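Local coordinates for anopheles Plasmodium-responsive Leucine-rich repeat protein 1B (Anopheles gambiae, PDB 4XGO) that probably acts in the mosquito's response to Plasmodium, as the leucine-rich repeat domain of a protein studied for its interaction with LRIM1, at residues L86-M100 and R109-L121. Residues are numbered along the deposited sequence; the frame is centred on the assembly and turned at random.
Unlike the reference sequence in segment 86-100: Met100 (reference Leu).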
ATOM      1  N   LEU A  86     -11.879 -16.289  10.371  1.00 20.55           N
ATOM      2  CA  LEU A  86     -11.662 -16.498  11.799  1.00 20.97           C
ATOM      3  C   LEU A  86     -12.290 -17.832  12.171  1.00 22.50           C
ATOM      4  O   LEU A  86     -13.400 -18.124  11.731  1.00 23.41           O
ATOM      5  CB  LEU A  86     -12.304 -15.384  12.610  1.00 20.43           C
ATOM      6  CG  LEU A  86     -11.738 -13.988  12.323  1.00 19.95           C
ATOM      7  CD1 LEU A  86     -12.480 -12.933  13.115  1.00 19.86           C
ATOM      8  CD2 LEU A  86     -10.262 -13.976  12.642  1.00 20.00           C
ATOM      9  N   PRO A  87     -11.585 -18.641  12.962  1.00 23.15           N
ATOM     10  CA  PRO A  87     -12.123 -19.961  13.322  1.00 24.47           C
ATOM     11  C   PRO A  87     -13.200 -19.883  14.395  1.00 25.39           C
ATOM     12  O   PRO A  87     -13.228 -18.922  15.157  1.00 25.24           O
ATOM     13  CB  PRO A  87     -10.904 -20.680  13.850  1.00 24.70           C
ATOM     14  CG  PRO A  87     -10.111 -19.599  14.475  1.00 23.66           C
ATOM     15  CD  PRO A  87     -10.249 -18.429  13.545  1.00 22.71           C
ATOM     16  N   PRO A  88     -14.102 -20.890  14.451  1.00 26.83           N
ATOM     17  CA  PRO A  88     -15.128 -20.851  15.496  1.00 26.56           C
ATOM     18  C   PRO A  88     -14.491 -20.893  16.878  1.00 25.55           C
ATOM     19  O   PRO A  88     -13.554 -21.662  17.104  1.00 25.67           O
ATOM     20  CB  PRO A  88     -16.006 -22.090  15.214  1.00 28.35           C
ATOM     21  CG  PRO A  88     -15.213 -22.942  14.272  1.00 29.45           C
ATOM     22  CD  PRO A  88     -14.284 -22.021  13.528  1.00 28.97           C
ATOM     23  N   GLY A  89     -14.976 -20.027  17.763  1.00 24.03           N
ATOM     24  CA  GLY A  89     -14.540 -19.979  19.136  1.00 23.69           C
ATOM     25  C   GLY A  89     -13.354 -19.064  19.379  1.00 21.74           C
ATOM     26  O   GLY A  89     -12.819 -19.019  20.484  1.00 22.36           O
ATOM     27  N   ILE A  90     -12.914 -18.336  18.353  1.00 20.56           N
ATOM     28  CA  ILE A  90     -11.710 -17.513  18.482  1.00 19.91           C
ATOM     29  C   ILE A  90     -11.784 -16.535  19.672  1.00 19.27           C
ATOM     30  O   ILE A  90     -10.787 -16.356  20.384  1.00 17.91           O
ATOM     31  CB  ILE A  90     -11.379 -16.782  17.155  1.00 19.85           C
ATOM     32  CG1 ILE A  90     -10.001 -16.107  17.220  1.00 19.96           C
ATOM     33  CG2 ILE A  90     -12.465 -15.783  16.799  1.00 19.66           C
ATOM     34  CD1 ILE A  90      -8.845 -17.087  17.333  1.00 20.28           C
ATOM     35  N   PHE A  91     -12.952 -15.926  19.899  1.00 19.12           N
ATOM     36  CA  PHE A  91     -13.133 -14.983  21.017  1.00 19.41           C
ATOM     37  C   PHE A  91     -14.034 -15.503  22.139  1.00 21.35           C
ATOM     38  O   PHE A  91     -14.559 -14.727  22.947  1.00 21.79           O
ATOM     39  CB  PHE A  91     -13.652 -13.632  20.506  1.00 18.67           C
ATOM     40  CG  PHE A  91     -12.779 -13.007  19.457  1.00 17.59           C
ATOM     41  CD1 PHE A  91     -11.400 -12.912  19.641  1.00 17.67           C
ATOM     42  CD2 PHE A  91     -13.322 -12.513  18.282  1.00 17.43           C
ATOM     43  CE1 PHE A  91     -10.584 -12.348  18.670  1.00 17.03           C
ATOM     44  CE2 PHE A  91     -12.511 -11.950  17.305  1.00 16.94           C
ATOM     45  CZ  PHE A  91     -11.140 -11.863  17.505  1.00 16.88           C
ATOM     46  N   HIS A  92     -14.196 -16.818  22.228  1.00 22.55           N
ATOM     47  CA  HIS A  92     -15.098 -17.372  23.228  1.00 24.90           C
ATOM     48  C   HIS A  92     -14.627 -17.108  24.669  1.00 24.63           C
ATOM     49  O   HIS A  92     -15.449 -17.005  25.596  1.00 24.93           O
ATOM     50  CB  HIS A  92     -15.248 -18.876  23.012  1.00 27.16           C
ATOM     51  CG  HIS A  92     -16.074 -19.549  24.060  1.00 30.30           C
ATOM     52  ND1 HIS A  92     -17.436 -19.355  24.170  1.00 31.88           N
ATOM     53  CD2 HIS A  92     -15.732 -20.405  25.054  1.00 31.72           C
ATOM     54  CE1 HIS A  92     -17.898 -20.079  25.176  1.00 33.15           C
ATOM     55  NE2 HIS A  92     -16.884 -20.721  25.730  1.00 33.15           N
ATOM     56  N   ASN A  93     -13.313 -17.035  24.856  1.00 23.84           N
ATOM     57  CA  ASN A  93     -12.736 -16.897  26.173  1.00 25.03           C
ATOM     58  C   ASN A  93     -12.086 -15.530  26.378  1.00 23.18           C
ATOM     59  O   ASN A  93     -11.228 -15.380  27.261  1.00 23.53           O
ATOM     60  CB  ASN A  93     -11.722 -18.014  26.402  1.00 27.96           C
ATOM     61  CG  ASN A  93     -12.357 -19.393  26.363  1.00 31.02           C
ATOM     62  OD1 ASN A  93     -12.150 -20.157  25.418  1.00 35.43           O
ATOM     63  ND2 ASN A  93     -13.185 -19.696  27.364  1.00 32.96           N
ATOM     64  N   THR A  94     -12.500 -14.538  25.576  1.00 21.15           N
ATOM     65  CA  THR A  94     -12.005 -13.170  25.720  1.00 19.77           C
ATOM     66  C   THR A  94     -13.142 -12.163  25.965  1.00 19.25           C
ATOM     67  O   THR A  94     -13.364 -11.234  25.155  1.00 18.34           O
ATOM     68  CB  THR A  94     -11.155 -12.757  24.509  1.00 19.45           C
ATOM     69  OG1 THR A  94     -11.928 -12.839  23.302  1.00 19.30           O
ATOM     70  CG2 THR A  94      -9.935 -13.658  24.386  1.00 19.78           C
ATOM     71  N   PRO A  95     -13.833 -12.288  27.115  1.00 19.05           N
ATOM     72  CA  PRO A  95     -15.036 -11.476  27.353  1.00 19.28           C
ATOM     73  C   PRO A  95     -14.786 -10.008  27.657  1.00 18.94           C
ATOM     74  O   PRO A  95     -15.739  -9.215  27.630  1.00 18.84           O
ATOM     75  CB  PRO A  95     -15.694 -12.173  28.557  1.00 20.08           C
ATOM     76  CG  PRO A  95     -14.558 -12.796  29.269  1.00 20.27           C
ATOM     77  CD  PRO A  95     -13.616 -13.260  28.201  1.00 19.73           C
ATOM     78  N   LYS A  96     -13.533  -9.658  27.950  1.00 18.79           N
ATOM     79  CA  LYS A  96     -13.186  -8.300  28.315  1.00 18.74           C
ATOM     80  C   LYS A  96     -12.796  -7.477  27.104  1.00 17.22           C
ATOM     81  O   LYS A  96     -12.485  -6.316  27.270  1.00 16.17           O
ATOM     82  CB  LYS A  96     -12.039  -8.257  29.339  1.00 20.29           C
ATOM     83  CG  LYS A  96     -12.232  -9.169  30.548  1.00 22.41           C
ATOM     84  CD  LYS A  96     -13.505  -8.855  31.313  1.00 24.66           C
ATOM     85  CE  LYS A  96     -13.664  -9.757  32.541  1.00 27.05           C
ATOM     86  NZ  LYS A  96     -12.446  -9.774  33.395  1.00 28.26           N
ATOM     87  N   LEU A  97     -12.827  -8.070  25.905  1.00 16.37           N
ATOM     88  CA  LEU A  97     -12.369  -7.378  24.692  1.00 16.14           C
ATOM     89  C   LEU A  97     -13.209  -6.148  24.435  1.00 15.62           C
ATOM     90  O   LEU A  97     -14.432  -6.253  24.321  1.00 15.53           O
ATOM     91  CB  LEU A  97     -12.469  -8.320  23.497  1.00 16.80           C
ATOM     92  CG  LEU A  97     -11.771  -7.928  22.209  1.00 17.08           C
ATOM     93  CD1 LEU A  97     -10.260  -7.861  22.356  1.00 17.45           C
ATOM     94  CD2 LEU A  97     -12.167  -8.927  21.140  1.00 17.79           C
ATOM     95  N   THR A  98     -12.555  -4.996  24.308  1.00 15.24           N
ATOM     96  CA  THR A  98     -13.232  -3.728  24.008  1.00 15.18           C
ATOM     97  C   THR A  98     -12.880  -3.141  22.644  1.00 14.93           C
ATOM     98  O   THR A  98     -13.667  -2.358  22.110  1.00 14.19           O
ATOM     99  CB  THR A  98     -12.981  -2.660  25.083  1.00 15.58           C
ATOM    100  OG1 THR A  98     -11.613  -2.201  25.029  1.00 16.39           O
ATOM    101  CG2 THR A  98     -13.296  -3.240  26.454  1.00 16.25           C
ATOM    102  N   MET A  99     -11.702  -3.491  22.124  1.00 15.26           N
ATOM    103  CA  MET A  99     -11.237  -3.019  20.820  1.00 16.53           C
ATOM    104  C   MET A  99     -10.593  -4.161  20.070  1.00 15.55           C
ATOM    105  O   MET A  99      -9.709  -4.856  20.593  1.00 14.55           O
ATOM    106  CB  MET A  99     -10.213  -1.890  20.951  1.00 19.65           C
ATOM    107  CG  MET A  99      -9.514  -1.566  19.628  1.00 23.50           C
ATOM    108  SD  MET A  99      -8.523  -0.083  19.748  1.00 32.53           S
ATOM    109  CE  MET A  99      -9.776   1.184  19.882  1.00 31.59           C
ATOM    110  N   MET A 100     -11.029  -4.351  18.834  1.00 14.71           N
ATOM    111  CA  MET A 100     -10.475  -5.381  17.990  1.00 14.84           C
ATOM    112  C   MET A 100     -10.259  -4.778  16.617  1.00 14.21           C
ATOM    113  O   MET A 100     -11.218  -4.297  15.995  1.00 13.37           O
ATOM    114  CB  MET A 100     -11.418  -6.588  17.938  1.00 16.33           C
ATOM    115  CG  MET A 100     -10.732  -7.901  17.600  1.00 17.74           C
ATOM    116  SD  MET A 100     -10.229  -8.022  15.882  1.00 18.59           S
ATOM    117  CE  MET A 100     -11.776  -8.315  15.041  1.00 18.68           C
ATOM    118  N   ARG A 109     -15.614 -13.394   5.433  1.00 16.67           N
ATOM    119  CA  ARG A 109     -16.817 -13.395   6.257  1.00 17.03           C
ATOM    120  C   ARG A 109     -16.474 -13.297   7.730  1.00 17.10           C
ATOM    121  O   ARG A 109     -15.429 -13.762   8.143  1.00 17.06           O
ATOM    122  CB  ARG A 109     -17.605 -14.690   6.041  1.00 18.37           C
ATOM    123  CG  ARG A 109     -18.232 -14.865   4.670  1.00 19.15           C
ATOM    124  CD  ARG A 109     -18.842 -16.265   4.546  1.00 20.50           C
ATOM    125  NE  ARG A 109     -19.798 -16.521   5.624  1.00 21.05           N
ATOM    126  CZ  ARG A 109     -21.093 -16.213   5.607  1.00 21.61           C
ATOM    127  NH1 ARG A 109     -21.668 -15.665   4.555  1.00 21.75           N
ATOM    128  NH2 ARG A 109     -21.839 -16.503   6.664  1.00 23.04           N
ATOM    129  N   ILE A 110     -17.374 -12.691   8.495  1.00 17.25           N
ATOM    130  CA  ILE A 110     -17.409 -12.807   9.951  1.00 17.86           C
ATOM    131  C   ILE A 110     -18.668 -13.562  10.291  1.00 18.70           C
ATOM    132  O   ILE A 110     -19.769 -13.050  10.066  1.00 18.97           O
ATOM    133  CB  ILE A 110     -17.532 -11.434  10.642  1.00 17.92           C
ATOM    134  CG1 ILE A 110     -16.364 -10.521  10.278  1.00 18.44           C
ATOM    135  CG2 ILE A 110     -17.659 -11.603  12.154  1.00 18.04           C
ATOM    136  CD1 ILE A 110     -15.009 -11.004  10.705  1.00 18.72           C
ATOM    137  N   GLU A 111     -18.529 -14.765  10.846  1.00 19.52           N
ATOM    138  CA  GLU A 111     -19.713 -15.563  11.201  1.00 20.39           C
ATOM    139  C   GLU A 111     -20.453 -14.965  12.392  1.00 20.25           C
ATOM    140  O   GLU A 111     -19.870 -14.291  13.241  1.00 19.03           O
ATOM    141  CB  GLU A 111     -19.349 -17.015  11.490  1.00 21.72           C
ATOM    142  CG  GLU A 111     -18.581 -17.708  10.370  1.00 22.35           C
ATOM    143  CD  GLU A 111     -19.288 -17.670   9.026  1.00 22.92           C
ATOM    144  OE1 GLU A 111     -20.541 -17.521   8.953  1.00 23.68           O
ATOM    145  OE2 GLU A 111     -18.577 -17.801   8.023  1.00 23.03           O
ATOM    146  N   ASP A 112     -21.751 -15.229  12.446  1.00 20.60           N
ATOM    147  CA  ASP A 112     -22.636 -14.568  13.392  1.00 21.44           C
ATOM    148  C   ASP A 112     -22.330 -14.827  14.879  1.00 22.50           C
ATOM    149  O   ASP A 112     -22.707 -14.011  15.703  1.00 23.02           O
ATOM    150  CB  ASP A 112     -24.100 -14.902  13.087  1.00 22.52           C
ATOM    151  CG  ASP A 112     -24.592 -14.279  11.794  1.00 22.59           C
ATOM    152  OD1 ASP A 112     -23.834 -13.547  11.095  1.00 21.55           O
ATOM    153  OD2 ASP A 112     -25.781 -14.509  11.478  1.00 23.16           O
ATOM    154  N   ASP A 113     -21.658 -15.930  15.217  1.00 23.21           N
ATOM    155  CA  ASP A 113     -21.319 -16.217  16.629  1.00 23.86           C
ATOM    156  C   ASP A 113     -19.941 -15.667  17.072  1.00 21.70           C
ATOM    157  O   ASP A 113     -19.548 -15.808  18.227  1.00 20.73           O
ATOM    158  CB  ASP A 113     -21.476 -17.714  16.953  1.00 27.56           C
ATOM    159  CG  ASP A 113     -20.534 -18.624  16.159  1.00 30.56           C
ATOM    160  OD1 ASP A 113     -19.746 -18.149  15.311  1.00 32.97           O
ATOM    161  OD2 ASP A 113     -20.617 -19.859  16.381  1.00 36.57           O
ATOM    162  N   THR A 114     -19.240 -14.993  16.164  1.00 20.09           N
ATOM    163  CA  THR A 114     -17.863 -14.563  16.412  1.00 19.28           C
ATOM    164  C   THR A 114     -17.774 -13.709  17.683  1.00 19.32           C
ATOM    165  O   THR A 114     -16.871 -13.906  18.515  1.00 18.63           O
ATOM    166  CB  THR A 114     -17.310 -13.787  15.194  1.00 19.07           C
ATOM    167  OG1 THR A 114     -17.328 -14.643  14.046  1.00 19.86           O
ATOM    168  CG2 THR A 114     -15.885 -13.331  15.429  1.00 18.56           C
ATOM    169  N   PHE A 115     -18.730 -12.798  17.852  1.00 19.31           N
ATOM    170  CA  PHE A 115     -18.691 -11.822  18.946  1.00 19.85           C
ATOM    171  C   PHE A 115     -19.735 -12.064  20.042  1.00 21.92           C
ATOM    172  O   PHE A 115     -20.117 -11.136  20.764  1.00 21.75           O
ATOM    173  CB  PHE A 115     -18.802 -10.407  18.347  1.00 19.32           C
ATOM    174  CG  PHE A 115     -17.663 -10.055  17.433  1.00 18.40           C
ATOM    175  CD1 PHE A 115     -16.376  -9.880  17.937  1.00 18.40           C
ATOM    176  CD2 PHE A 115     -17.861  -9.893  16.066  1.00 18.56           C
ATOM    177  CE1 PHE A 115     -15.320  -9.561  17.106  1.00 17.72           C
ATOM    178  CE2 PHE A 115     -16.804  -9.578  15.231  1.00 17.85           C
ATOM    179  CZ  PHE A 115     -15.534  -9.412  15.750  1.00 17.92           C
ATOM    180  N   GLN A 116     -20.171 -13.316  20.198  1.00 23.33           N
ATOM    181  CA  GLN A 116     -21.175 -13.660  21.218  1.00 26.15           C
ATOM    182  C   GLN A 116     -20.719 -13.360  22.642  1.00 24.96           C
ATOM    183  O   GLN A 116     -21.496 -12.827  23.431  1.00 25.52           O
ATOM    184  CB  GLN A 116     -21.588 -15.140  21.131  1.00 29.84           C
ATOM    185  CG  GLN A 116     -22.392 -15.602  22.346  1.00 34.39           C
ATOM    186  CD  GLN A 116     -23.088 -16.935  22.144  1.00 39.22           C
ATOM    187  OE1 GLN A 116     -22.499 -17.885  21.614  1.00 43.61           O
ATOM    188  NE2 GLN A 116     -24.341 -17.022  22.587  1.00 41.37           N
ATOM    189  N   ALA A 117     -19.469 -13.689  22.958  1.00 23.60           N
ATOM    190  CA  ALA A 117     -18.957 -13.566  24.322  1.00 23.29           C
ATOM    191  C   ALA A 117     -18.388 -12.185  24.589  1.00 21.88           C
ATOM    192  O   ALA A 117     -18.235 -11.788  25.750  1.00 21.10           O
ATOM    193  CB  ALA A 117     -17.899 -14.626  24.582  1.00 23.99           C
ATOM    194  N   THR A 118     -18.082 -11.447  23.518  1.00 20.27           N
ATOM    195  CA  THR A 118     -17.466 -10.134  23.655  1.00 18.83           C
ATOM    196  C   THR A 118     -18.513  -9.048  23.824  1.00 18.40           C
ATOM    197  O   THR A 118     -18.649  -8.146  22.976  1.00 18.18           O
ATOM    198  CB  THR A 118     -16.537  -9.818  22.475  1.00 18.22           C
ATOM    199  OG1 THR A 118     -17.283  -9.755  21.247  1.00 17.72           O
ATOM    200  CG2 THR A 118     -15.452 -10.880  22.372  1.00 18.14           C
ATOM    201  N   THR A 119     -19.196  -9.091  24.964  1.00 18.47           N
ATOM    202  CA  THR A 119     -20.330  -8.207  25.226  1.00 18.58           C
ATOM    203  C   THR A 119     -19.930  -6.791  25.662  1.00 18.15           C
ATOM    204  O   THR A 119     -20.800  -5.963  25.978  1.00 18.49           O
ATOM    205  CB  THR A 119     -21.311  -8.850  26.244  1.00 19.60           C
ATOM    206  OG1 THR A 119     -20.623  -9.182  27.446  1.00 20.09           O
ATOM    207  CG2 THR A 119     -21.931 -10.099  25.647  1.00 20.25           C
ATOM    208  N   ALA A 120     -18.628  -6.512  25.690  1.00 17.30           N
ATOM    209  CA  ALA A 120     -18.125  -5.169  25.956  1.00 16.93           C
ATOM    210  C   ALA A 120     -17.407  -4.589  24.751  1.00 16.00           C
ATOM    211  O   ALA A 120     -16.746  -3.553  24.880  1.00 15.79           O
ATOM    212  CB  ALA A 120     -17.163  -5.179  27.132  1.00 17.18           C
ATOM    213  N   LEU A 121     -17.505  -5.250  23.601  1.00 15.52           N
ATOM    214  CA  LEU A 121     -16.778  -4.797  22.414  1.00 15.18           C
ATOM    215  C   LEU A 121     -17.338  -3.459  21.921  1.00 15.03           C
ATOM    216  O   LEU A 121     -18.498  -3.374  21.511  1.00 15.28           O
ATOM    217  CB  LEU A 121     -16.843  -5.856  21.306  1.00 15.42           C
ATOM    218  CG  LEU A 121     -16.122  -5.532  19.974  1.00 15.16           C
ATOM    219  CD1 LEU A 121     -14.637  -5.382  20.185  1.00 15.37           C
ATOM    220  CD2 LEU A 121     -16.393  -6.597  18.922  1.00 15.45           C
TER
HETATM  221  O   HOH W   1     -14.391 -15.960   9.124  1.00 17.31           O
HETATM  222  O   HOH W   2     -15.861 -15.698  11.717  1.00 21.33           O
HETATM  223  O   HOH W   3     -15.496 -17.323  14.672  1.00 59.65           O
HETATM  224  O   HOH W   4     -16.783 -18.120  16.990  1.00 33.23           O
HETATM  225  O   HOH W   5     -15.580 -16.209  18.673  1.00 18.02           O
HETATM  226  O   HOH W   6     -17.273 -14.401  21.261  1.00 23.95           O
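CG lies anti to the carbonyl carbon in both Phe91 (chi1 -56°) and Phe115 (chi1 -62°), which points the two side chains the same way, side by side. The ring planes lie 18° apart but are slid so far that they barely overlap, and Phe91 CE2 meets Phe115 CE1 at 3.7 Å. Thr114 CG2 sits over the centre of the Phe115 ring and touches Phe91 CD2, at 3.9 Å. Met100, bent at chi2 and chi3, brings CE to the ring edge at Phe115 CZ. Thr118 CG2 touches Phe91 CB and Leu97 CD2 and comes to 3.5 Å from Thr94 O. Leu121 CD1 packs against Met100 CB, and Leu86 CD1 against Ile110 CD1, 4.0 Å away. Phe91 and Phe115, Thr94 and Thr118, Leu86 and Ile110 occupy matching positions in successive turns of the leucine-rich repeat solenoid; Leu76 of strand 75-77 touches Phe91 and Leu97, and Leu124 of strand 123-125 touches Met100 and Phe115. Between the loops, one water accepts from Phe91 N and donates to Thr114 O at 2.6 Å, another links Leu86 N to Arg109 O. Apolar side chains thus pack one coil on the next, while water satisfies backbone groups along the more widely spaced part, Leu86 to Phe91.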